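Local atomic coordinates of cellulose 1,4-beta-cellobiosidase (Thermobifida fusca, PDB entry 4JJJ), a protein that probably hydrolyses cellulose to release cellobiose, this chain being the family 48 glycoside hydrolase catalytic domain of a longer protein. Residues S322-A334 against F417-V431. The protein carries 1 engineered substitution. Numbering follows the deposited sequence.
Sequences SHQGYQNVLAAYA and FQVWNMERVAQLYYV. With BGC (beta-D-glucopyranose), chain B.
Phe417, at the glucose end of helix 417-431, takes the edge of the His323 imidazole on one ring face, an edge-to-face pair with centroids 4.4 Å apart. His323 ND1 accepts from Gly325 N in the imidazole plane. His323 NE2 bonds to Ser411 O, and NE2 of the next residue, Gln324, to Asn412 OD1. The two histidine bonds together hold the ring's rotation. Phe417 CE1 meets the Tyr326 ring at its edge, and Phe417 CZ lies 3.7 Å from BGC C6. Trp420 brings the edge of its indole to the same glucose, with BGC O4 in the ring plane. Asn421 ND2 bonds weakly to Gln324 OE1, and a water donates to that OE1 and to Gln418 O. A second water links Asn421 OD1 to Val329 N and, weakly, to Gln327 O.

The Arg424 chain, extended from CG to NE (chi3 -174°), runs back toward the Phe417 end of its helix. Its NH1 donates to Gly325 O (2.9 Å) and Gln327 O (2.9 Å). Both bonds are bent, and NH1 stands above each carbonyl plane. Arg424 CD packs 3.5 Å from Asn328 CG. Asn328 is the N-cap of helix 329-334, and its OD1 accepts from Ala331 N.

Beyond it the contact is mostly apolar. Val425 and Leu428 meet Val329, with Val329 CG2 3.7 Å from Leu428 CD2. Gln427 OE1, hydrogen-bonded to Trp235 and Gln231, lies against Leu330 CG. Leu428 CD1 also touches Tyr333 CB, and Val431 lies by Leu330 and Tyr333. The axes of 329-334 and 417-431 come within 8.6 Å and run at 44° to each other.

This packing lies within the (α/α)6 barrel. Arg424 is about 3 Å, side chain to side chain, from the engineered Asn224, at a predicted catalytic position. One NH1 holds two carbonyls, so turn and sugar-binding helix are fixed together beside it.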
# COMPACT_ATOMS: atom_id res chain seq x y z
N SER A 322 -3.89 1.16 11.83
CA SER A 322 -4.64 1.41 10.59
C SER A 322 -4.58 2.85 10.24
O SER A 322 -4.60 3.74 11.12
CB SER A 322 -6.10 0.91 10.67
OG SER A 322 -6.21 -0.48 10.93
N HIS A 323 -4.41 3.12 8.93
CA HIS A 323 -4.22 4.43 8.38
C HIS A 323 -5.42 4.79 7.51
O HIS A 323 -5.86 4.01 6.69
CB HIS A 323 -2.91 4.37 7.56
CG HIS A 323 -2.39 5.66 7.02
ND1 HIS A 323 -3.10 6.52 6.18
CD2 HIS A 323 -1.17 6.25 7.15
CE1 HIS A 323 -2.34 7.51 5.79
NE2 HIS A 323 -1.15 7.38 6.40
N GLN A 324 -5.90 6.02 7.62
CA GLN A 324 -7.05 6.47 6.85
C GLN A 324 -6.88 6.24 5.35
O GLN A 324 -7.81 5.95 4.58
CB GLN A 324 -7.33 7.97 7.07
CG GLN A 324 -6.22 8.95 6.69
CD GLN A 324 -6.28 9.47 5.28
OE1 GLN A 324 -7.33 9.38 4.63
NE2 GLN A 324 -5.16 10.01 4.77
N GLY A 325 -5.68 6.42 4.87
CA GLY A 325 -5.36 6.33 3.43
C GLY A 325 -5.54 4.98 2.85
O GLY A 325 -5.60 4.87 1.57
N TYR A 326 -5.57 3.94 3.67
CA TYR A 326 -5.78 2.55 3.25
C TYR A 326 -7.24 2.16 3.15
O TYR A 326 -7.59 1.19 2.55
CB TYR A 326 -5.07 1.52 4.15
CG TYR A 326 -3.57 1.44 3.95
CD1 TYR A 326 -2.79 2.51 3.61
CD2 TYR A 326 -2.97 0.22 4.25
CE1 TYR A 326 -1.42 2.37 3.48
CE2 TYR A 326 -1.60 0.04 4.08
CZ TYR A 326 -0.85 1.08 3.70
OH TYR A 326 0.50 0.89 3.50
N GLN A 327 -8.11 2.90 3.87
CA GLN A 327 -9.46 2.38 3.96
C GLN A 327 -10.16 2.41 2.62
O GLN A 327 -9.87 3.28 1.80
CB GLN A 327 -10.30 3.13 5.02
CG GLN A 327 -9.59 3.31 6.39
CD GLN A 327 -9.06 1.96 6.92
OE1 GLN A 327 -7.80 1.85 7.13
NE2 GLN A 327 -9.82 1.00 6.98
N ASN A 328 -11.11 1.50 2.46
CA ASN A 328 -11.73 1.38 1.16
C ASN A 328 -13.17 1.02 1.36
O ASN A 328 -13.55 -0.15 1.33
CB ASN A 328 -11.01 0.36 0.28
CG ASN A 328 -11.34 0.52 -1.17
OD1 ASN A 328 -12.48 0.79 -1.52
ND2 ASN A 328 -10.33 0.39 -2.04
N VAL A 329 -13.94 2.10 1.51
CA VAL A 329 -15.33 1.89 1.84
C VAL A 329 -16.08 1.33 0.61
O VAL A 329 -17.18 0.73 0.77
CB VAL A 329 -15.96 3.17 2.33
CG1 VAL A 329 -15.32 3.51 3.69
CG2 VAL A 329 -15.99 4.30 1.32
N LEU A 330 -15.55 1.55 -0.58
CA LEU A 330 -16.18 1.00 -1.79
C LEU A 330 -15.95 -0.48 -1.87
O LEU A 330 -16.93 -1.22 -2.06
CB LEU A 330 -15.59 1.75 -3.03
CG LEU A 330 -16.18 1.51 -4.41
CD1 LEU A 330 -16.04 0.05 -4.85
CD2 LEU A 330 -17.65 1.94 -4.48
N ALA A 331 -14.76 -0.95 -1.65
CA ALA A 331 -14.49 -2.38 -1.53
C ALA A 331 -15.33 -3.03 -0.41
O ALA A 331 -15.81 -4.15 -0.61
CB ALA A 331 -13.03 -2.65 -1.36
N ALA A 332 -15.43 -2.35 0.73
CA ALA A 332 -16.21 -2.91 1.87
C ALA A 332 -17.70 -3.02 1.55
O ALA A 332 -18.33 -4.06 1.85
CB ALA A 332 -15.95 -2.15 3.13
N TYR A 333 -18.19 -2.01 0.83
CA TYR A 333 -19.60 -2.04 0.38
C TYR A 333 -19.72 -3.22 -0.55
O TYR A 333 -20.72 -3.99 -0.45
CB TYR A 333 -19.87 -0.73 -0.40
CG TYR A 333 -21.12 -0.85 -1.26
CD1 TYR A 333 -22.33 -0.75 -0.66
CD2 TYR A 333 -21.02 -0.95 -2.60
CE1 TYR A 333 -23.50 -0.80 -1.45
CE2 TYR A 333 -22.16 -1.09 -3.36
CZ TYR A 333 -23.34 -1.02 -2.74
OH TYR A 333 -24.52 -1.09 -3.54
N ALA A 334 -18.82 -3.38 -1.52
CA ALA A 334 -18.92 -4.46 -2.54
C ALA A 334 -18.92 -5.82 -1.87
O ALA A 334 -19.78 -6.69 -2.22
CB ALA A 334 -17.85 -4.38 -3.62
N PHE A 417 -2.54 10.30 0.29
CA PHE A 417 -3.43 9.39 0.95
C PHE A 417 -4.81 9.99 1.14
O PHE A 417 -5.81 9.29 1.21
CB PHE A 417 -2.84 9.03 2.31
CG PHE A 417 -1.81 7.95 2.31
CD1 PHE A 417 -2.03 6.73 1.68
CD2 PHE A 417 -0.59 8.20 2.88
CE1 PHE A 417 -1.05 5.71 1.73
CE2 PHE A 417 0.35 7.21 2.90
CZ PHE A 417 0.12 5.99 2.34
N GLN A 418 -4.89 11.33 1.19
CA GLN A 418 -6.20 12.02 1.29
C GLN A 418 -7.07 11.67 0.10
O GLN A 418 -8.22 11.23 0.25
CB GLN A 418 -6.11 13.52 1.29
CG GLN A 418 -5.38 14.16 2.48
CD GLN A 418 -6.08 13.92 3.74
OE1 GLN A 418 -7.33 14.24 3.89
NE2 GLN A 418 -5.38 13.34 4.72
N VAL A 419 -6.49 11.77 -1.12
CA VAL A 419 -7.24 11.49 -2.37
C VAL A 419 -7.41 10.03 -2.61
O VAL A 419 -8.45 9.62 -3.18
CB VAL A 419 -6.67 12.29 -3.53
CG1 VAL A 419 -6.97 13.78 -3.37
CG2 VAL A 419 -5.19 12.09 -3.75
N TRP A 420 -6.47 9.20 -2.26
CA TRP A 420 -6.68 7.76 -2.46
C TRP A 420 -7.90 7.28 -1.64
O TRP A 420 -8.79 6.54 -2.14
CB TRP A 420 -5.46 6.98 -2.16
CG TRP A 420 -4.43 6.95 -3.20
CD1 TRP A 420 -4.53 7.38 -4.47
CD2 TRP A 420 -3.15 6.29 -3.10
NE1 TRP A 420 -3.37 7.11 -5.14
CE2 TRP A 420 -2.52 6.40 -4.34
CE3 TRP A 420 -2.51 5.61 -2.06
CZ2 TRP A 420 -1.29 5.85 -4.60
CZ3 TRP A 420 -1.26 5.04 -2.30
CH2 TRP A 420 -0.67 5.16 -3.55
N ASN A 421 -7.97 7.71 -0.36
CA ASN A 421 -9.14 7.38 0.46
C ASN A 421 -10.40 8.07 -0.03
O ASN A 421 -11.44 7.42 -0.29
CB ASN A 421 -8.86 7.70 1.90
CG ASN A 421 -10.12 7.79 2.70
OD1 ASN A 421 -10.91 6.92 2.64
ND2 ASN A 421 -10.16 8.74 3.65
N MET A 422 -10.30 9.35 -0.25
CA MET A 422 -11.45 10.16 -0.55
C MET A 422 -12.10 9.76 -1.84
O MET A 422 -13.31 9.80 -1.94
CB MET A 422 -11.25 11.68 -0.52
CG MET A 422 -12.50 12.48 -0.19
SD MET A 422 -13.39 12.04 1.32
CE MET A 422 -12.12 12.21 2.58
N GLU A 423 -11.28 9.40 -2.83
CA GLU A 423 -11.88 8.92 -4.14
C GLU A 423 -12.81 7.70 -3.92
O GLU A 423 -13.87 7.63 -4.54
CB GLU A 423 -10.81 8.52 -5.13
CG GLU A 423 -11.37 8.37 -6.54
CD GLU A 423 -10.36 7.90 -7.53
OE1 GLU A 423 -9.26 8.50 -7.56
OE2 GLU A 423 -10.71 6.97 -8.25
N ARG A 424 -12.44 6.85 -2.97
CA ARG A 424 -13.23 5.67 -2.74
C ARG A 424 -14.55 6.09 -2.01
O ARG A 424 -15.61 5.55 -2.31
CB ARG A 424 -12.48 4.68 -1.89
CG ARG A 424 -11.15 4.17 -2.50
CD ARG A 424 -10.20 3.79 -1.40
NE ARG A 424 -8.91 3.45 -1.97
CZ ARG A 424 -7.74 3.48 -1.33
NH1 ARG A 424 -7.71 3.79 -0.08
NH2 ARG A 424 -6.59 3.28 -2.03
N VAL A 425 -14.42 7.06 -1.09
CA VAL A 425 -15.60 7.63 -0.41
C VAL A 425 -16.52 8.29 -1.44
O VAL A 425 -17.74 8.12 -1.36
CB VAL A 425 -15.15 8.63 0.70
CG1 VAL A 425 -16.37 9.25 1.39
CG2 VAL A 425 -14.25 7.88 1.69
N ALA A 426 -15.95 9.07 -2.39
CA ALA A 426 -16.73 9.67 -3.42
C ALA A 426 -17.37 8.65 -4.31
O ALA A 426 -18.51 8.89 -4.81
CB ALA A 426 -15.87 10.68 -4.20
N GLN A 427 -16.64 7.58 -4.63
CA GLN A 427 -17.21 6.55 -5.47
C GLN A 427 -18.45 5.90 -4.74
O GLN A 427 -19.48 5.69 -5.38
CB GLN A 427 -16.25 5.47 -5.82
CG GLN A 427 -15.21 5.84 -6.88
CD GLN A 427 -14.43 4.61 -7.35
OE1 GLN A 427 -14.51 3.51 -6.87
NE2 GLN A 427 -13.61 4.88 -8.31
N LEU A 428 -18.32 5.60 -3.47
CA LEU A 428 -19.47 5.10 -2.72
C LEU A 428 -20.64 6.04 -2.81
O LEU A 428 -21.81 5.62 -3.04
CB LEU A 428 -19.06 4.84 -1.27
CG LEU A 428 -20.19 4.39 -0.38
CD1 LEU A 428 -20.61 2.95 -0.82
CD2 LEU A 428 -19.73 4.42 1.09
N TYR A 429 -20.37 7.32 -2.55
CA TYR A 429 -21.40 8.35 -2.60
C TYR A 429 -22.07 8.40 -3.98
O TYR A 429 -23.27 8.37 -4.09
CB TYR A 429 -20.76 9.71 -2.26
CG TYR A 429 -21.68 10.86 -2.29
CD1 TYR A 429 -22.88 10.89 -1.59
CD2 TYR A 429 -21.38 11.92 -3.09
CE1 TYR A 429 -23.72 11.96 -1.70
CE2 TYR A 429 -22.21 13.02 -3.21
CZ TYR A 429 -23.39 13.04 -2.52
OH TYR A 429 -24.21 14.20 -2.59
N TYR A 430 -21.25 8.28 -5.06
CA TYR A 430 -21.81 8.16 -6.39
C TYR A 430 -22.74 6.97 -6.52
O TYR A 430 -23.85 7.11 -7.10
CB TYR A 430 -20.68 8.14 -7.39
CG TYR A 430 -21.06 7.72 -8.78
CD1 TYR A 430 -22.01 8.45 -9.51
CD2 TYR A 430 -20.47 6.63 -9.36
CE1 TYR A 430 -22.37 8.03 -10.78
CE2 TYR A 430 -20.81 6.23 -10.68
CZ TYR A 430 -21.78 6.93 -11.37
OH TYR A 430 -22.05 6.50 -12.69
N VAL A 431 -22.30 5.81 -6.07
CA VAL A 431 -23.06 4.56 -6.24
C VAL A 431 -24.37 4.59 -5.47
O VAL A 431 -25.44 4.29 -6.09
CB VAL A 431 -22.22 3.36 -5.92
CG1 VAL A 431 -23.07 2.11 -5.95
CG2 VAL A 431 -21.01 3.28 -6.89
C2 BGC B . 4.72 5.70 -4.00
C3 BGC B . 3.65 4.64 -3.76
C4 BGC B . 3.27 4.59 -2.25
C5 BGC B . 3.00 6.00 -1.67
C6 BGC B . 2.82 5.93 -0.17
C1 BGC B . 4.33 7.05 -3.42
O2 BGC B . 4.92 5.88 -5.40
O3 BGC B . 4.17 3.38 -4.24
O4 BGC B . 2.11 3.74 -2.11
O5 BGC B . 4.11 6.84 -2.01
O6 BGC B . 3.95 5.35 0.46
O HOH W 1 -8.88 10.80 3.00
O HOH W 2 -12.33 4.64 1.70